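Local coordinates for uroporphyrin-III C-methyltransferase (Thermus thermophilus, PDB 1VE2), which transfers methyl groups from S-adenosyl-L-methionine to carbon atoms of a uroporphyrin-III type macrocycle in porphyrin biosynthesis, at the interface of chains A and B. Coordinates in Å, arbitrary orientation; residue numbers count along the deposited sequence, not the author numbering. Chains: chain A/B, Uroporphyrin-III C-methyltransferase.

Contact 1: the interface of chains A and B. Residues chain A 90-92, 116; chain B 119, 129-130, 138.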
# COMPACT_ATOMS: atom_id res chain seq x y z
N MET A 90 6.14 7.89 -0.63
CA MET A 90 6.85 7.56 -1.86
C MET A 90 5.94 7.25 -3.05
O MET A 90 6.42 7.13 -4.18
CB MET A 90 7.79 6.38 -1.61
CG MET A 90 8.75 6.62 -0.43
SD MET A 90 9.90 8.01 -0.72
CE MET A 90 10.92 7.24 -1.84
N VAL A 91 4.64 7.14 -2.82
CA VAL A 91 3.72 6.84 -3.92
C VAL A 91 3.24 8.12 -4.58
O VAL A 91 2.38 8.82 -4.04
CB VAL A 91 2.54 6.01 -3.41
CG1 VAL A 91 1.63 5.62 -4.57
CG2 VAL A 91 3.07 4.77 -2.73
N PHE A 92 3.79 8.42 -5.75
CA PHE A 92 3.48 9.64 -6.47
C PHE A 92 3.83 10.79 -5.50
O PHE A 92 4.54 10.57 -4.52
CB PHE A 92 2.00 9.64 -6.90
CG PHE A 92 1.66 8.55 -7.91
CD1 PHE A 92 2.20 8.59 -9.20
CD2 PHE A 92 0.85 7.48 -7.56
CE1 PHE A 92 1.94 7.56 -10.11
CE2 PHE A 92 0.58 6.45 -8.46
CZ PHE A 92 1.12 6.49 -9.75
N THR A 116 -1.52 3.48 1.96
CA THR A 116 -1.76 4.25 0.73
C THR A 116 -3.17 4.76 0.48
O THR A 116 -4.15 4.17 0.94
CB THR A 116 -1.32 3.47 -0.51
OG1 THR A 116 -2.11 2.28 -0.63
CG2 THR A 116 0.15 3.11 -0.41
N VAL B 119 4.57 -2.10 -1.38
CA VAL B 119 4.85 -0.67 -1.39
C VAL B 119 5.62 -0.27 -0.13
O VAL B 119 6.65 0.39 -0.19
CB VAL B 119 3.55 0.17 -1.42
CG1 VAL B 119 3.86 1.65 -1.18
CG2 VAL B 119 2.84 -0.02 -2.74
N LEU B 129 8.34 3.74 -6.15
CA LEU B 129 7.87 2.93 -7.27
C LEU B 129 7.52 3.90 -8.41
O LEU B 129 7.35 3.50 -9.55
CB LEU B 129 6.60 2.14 -6.88
CG LEU B 129 6.77 1.05 -5.81
CD1 LEU B 129 5.41 0.44 -5.49
CD2 LEU B 129 7.72 -0.03 -6.32
N THR B 130 7.44 5.18 -8.07
CA THR B 130 7.09 6.20 -9.06
C THR B 130 8.06 7.38 -9.00
O THR B 130 8.70 7.63 -7.98
CB THR B 130 5.66 6.75 -8.80
OG1 THR B 130 5.66 7.52 -7.60
CG2 THR B 130 4.66 5.59 -8.66
N PHE B 138 2.43 1.73 -11.68
CA PHE B 138 3.04 0.53 -11.13
C PHE B 138 1.98 -0.56 -11.06
O PHE B 138 0.77 -0.28 -11.05
CB PHE B 138 3.72 0.80 -9.77
CG PHE B 138 2.78 1.09 -8.63
CD1 PHE B 138 2.29 0.05 -7.84
CD2 PHE B 138 2.46 2.41 -8.31
CE1 PHE B 138 1.49 0.32 -6.71
CE2 PHE B 138 1.65 2.69 -7.18
CZ PHE B 138 1.17 1.64 -6.38
O HOH W 1 7.49 9.36 -5.48
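B:Thr130 holds its hydroxyl OG1 between its own backbone N and carbonyl carbon (chi1 70°), which puts the methyl CG2 anti to that carbonyl carbon. A:Phe92 sets its ring anti to its own carbonyl carbon, beside its backbone N (chi1 -65°). Both branches of the threonine therefore meet the one phenylalanine. The backbone N of A:Phe92 donates a hydrogen bond to B:Thr130 OG1, 2.8 Å long and somewhat bent, with 143° at the hydrogen. The methyl CG2 of B:Thr130 lies over one face of the A:Phe92 ring, 3.8 Å from the ring centroid and nearer its edge than its centre. This is a CH-pi contact. The ring carbon CE2 of A:Phe92 also comes 4.1 Å from CE2 of B:Phe138, the two rings set obliquely. An alanine in place of A:Phe92 would probably leave the B:Thr130 methyl without the ring it rests on and open a gap beside B:Phe138.

A:Val91 continues the apolar patch with its two methyls parted. CG2 packs on B:Val119 CG1 at 3.6 Å. CG1 meets the ring carbon CE2 of B:Phe138 at 3.9 Å. B:Leu129 CD1, from the same chain, lies over one face of that ring, on the side toward which A:Val91 CG1 is also displaced. A:Thr116 CG2 approaches B:Val119 CG1 tip to tip.

The patch is part of a two-fold symmetric interface between identical chains. It joins the loop of A:Met90 to A:Phe92 to the B:Thr130 loop, helix 117-124 and strand 137-142 of chain B. A water bridges the rim: it lies 2.8 Å from the carbonyl O of A:Met90 and 3.3 Å from the carbonyl O of B:Thr130.

Contact 2: the interface of chains A and B. Residues chain A 12, 17, 115, 120, 123-124; chain B 19, 88, 113-115.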
# COMPACT_ATOMS: atom_id res chain seq x y z
N PHE A 12 -4.40 7.33 4.43
CA PHE A 12 -5.47 7.86 3.57
C PHE A 12 -6.56 8.65 4.31
O PHE A 12 -7.33 9.38 3.68
CB PHE A 12 -6.12 6.70 2.81
CG PHE A 12 -6.95 5.80 3.69
CD1 PHE A 12 -8.27 6.12 3.98
CD2 PHE A 12 -6.38 4.69 4.29
CE1 PHE A 12 -9.01 5.33 4.86
CE2 PHE A 12 -7.12 3.90 5.17
CZ PHE A 12 -8.44 4.23 5.46
N HIS A 17 -5.17 5.24 11.31
CA HIS A 17 -4.42 4.49 10.31
C HIS A 17 -2.95 4.88 10.24
O HIS A 17 -2.19 4.33 9.44
CB HIS A 17 -5.07 4.63 8.93
CG HIS A 17 -6.47 4.10 8.88
ND1 HIS A 17 -6.76 2.77 9.10
CD2 HIS A 17 -7.65 4.73 8.72
CE1 HIS A 17 -8.07 2.60 9.08
NE2 HIS A 17 -8.63 3.77 8.85
N VAL A 115 -0.30 3.93 5.10
CA VAL A 115 -1.31 3.16 4.37
C VAL A 115 -1.67 4.03 3.16
O VAL A 115 -2.06 5.18 3.32
CB VAL A 115 -2.56 2.92 5.27
CG1 VAL A 115 -3.69 2.35 4.46
CG2 VAL A 115 -2.19 1.96 6.42
N GLY A 120 -4.86 1.23 0.39
CA GLY A 120 -5.23 1.31 1.79
C GLY A 120 -6.68 1.67 2.00
O GLY A 120 -7.35 1.07 2.85
N SER A 123 -8.95 -1.30 1.09
CA SER A 123 -8.92 -2.33 2.12
C SER A 123 -9.74 -1.89 3.33
O SER A 123 -10.44 -2.69 3.95
CB SER A 123 -7.49 -2.64 2.56
OG SER A 123 -6.75 -3.25 1.51
N ALA A 124 -9.66 -0.61 3.68
CA ALA A 124 -10.41 -0.11 4.83
C ALA A 124 -11.91 -0.36 4.64
O ALA A 124 -12.65 -0.55 5.60
CB ALA A 124 -10.14 1.37 5.05
N THR B 19 -0.40 -0.11 12.34
CA THR B 19 -1.21 1.10 12.46
C THR B 19 -1.78 1.18 13.88
O THR B 19 -1.85 0.18 14.59
CB THR B 19 -2.39 1.15 11.46
OG1 THR B 19 -3.30 0.06 11.71
CG2 THR B 19 -1.88 1.08 10.03
N ASP B 88 -1.07 -6.19 4.32
CA ASP B 88 -2.45 -5.73 4.34
C ASP B 88 -3.37 -6.95 4.18
O ASP B 88 -3.10 -7.83 3.36
CB ASP B 88 -2.70 -4.73 3.21
CG ASP B 88 -4.13 -4.24 3.16
OD1 ASP B 88 -4.97 -4.95 2.57
OD2 ASP B 88 -4.42 -3.17 3.74
N PRO B 113 -6.60 -2.06 7.59
CA PRO B 113 -5.47 -1.98 6.65
C PRO B 113 -4.09 -1.98 7.32
O PRO B 113 -3.93 -1.52 8.45
CB PRO B 113 -5.71 -0.67 5.90
CG PRO B 113 -7.18 -0.43 6.05
CD PRO B 113 -7.47 -0.87 7.45
N GLY B 114 -3.10 -2.49 6.59
CA GLY B 114 -1.74 -2.52 7.09
C GLY B 114 -0.83 -2.11 5.95
O GLY B 114 -1.23 -2.16 4.79
N VAL B 115 0.39 -1.71 6.28
CA VAL B 115 1.37 -1.32 5.28
C VAL B 115 1.81 -2.58 4.51
O VAL B 115 2.34 -3.51 5.10
CB VAL B 115 2.59 -0.68 5.96
CG1 VAL B 115 3.69 -0.40 4.94
CG2 VAL B 115 2.17 0.61 6.66
O HOH W 2 -5.25 0.44 10.04
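B:Pro113 pushes its ring into chain A, where CB, CG and CD meet A:Val115, A:Ala124 and A:His17. CG points at the helix and lies 3.5 Å from A:Ala124 CA. CD comes 3.9 Å from A:His17 CE1, with the imidazole and the proline ring set obliquely to each other. CB packs against A:Val115 CG1. The other methyl of A:Val115, CG2, meets B:Thr19 CG2 at 3.7 Å, the two side chains roughly perpendicular.

The A:His17 ring has A:Phe12 CZ over one face. At its edge, in plane, ND1 bonds to a water at 2.9 Å. That water also binds B:Thr19 OG1 at 2.6 Å and the carbonyl O of B:Pro113 at 2.8 Å, so it ties the imidazole to two groups of chain B and likely limits its turning.

Across the proline, A:Ser123 OG donates to B:Asp88 OD1 at 2.7 Å. It meets the syn side of the carboxylate, 32° out of its plane. The other oxygen, OD2, accepts from B:Gly114 N at 3.2 Å on the anti side. B:Asp88 CG is anti to its backbone N (chi1 178°), which carries the carboxylate toward both donors.

In the fold, B:Pro113 follows strand 109-112 and meets two elements of chain A, helix 119-124 and the short 3-10 helix at residues 15-17. B:Asp88 lies in the family's Gly-Gly-Asp-Pro motif.

The C-alpha centres of contact 1 and contact 2 are about 14 Å apart, and the two share no residue. They are neighbours along the chain all the same. A:Val115 of contact 2 adjoins A:Thr116 of contact 1. The helix that starts soon after these residues serves both: chain B's copy in contact 1, chain A's in contact 2. The 88-92 loop is also used twice, by chain B in contact 2 and by chain A in contact 1. Two-fold symmetry repeats both contacts, so each subunit plays both roles. This reuse of the same segments is consistent with the homodimer usual in this family.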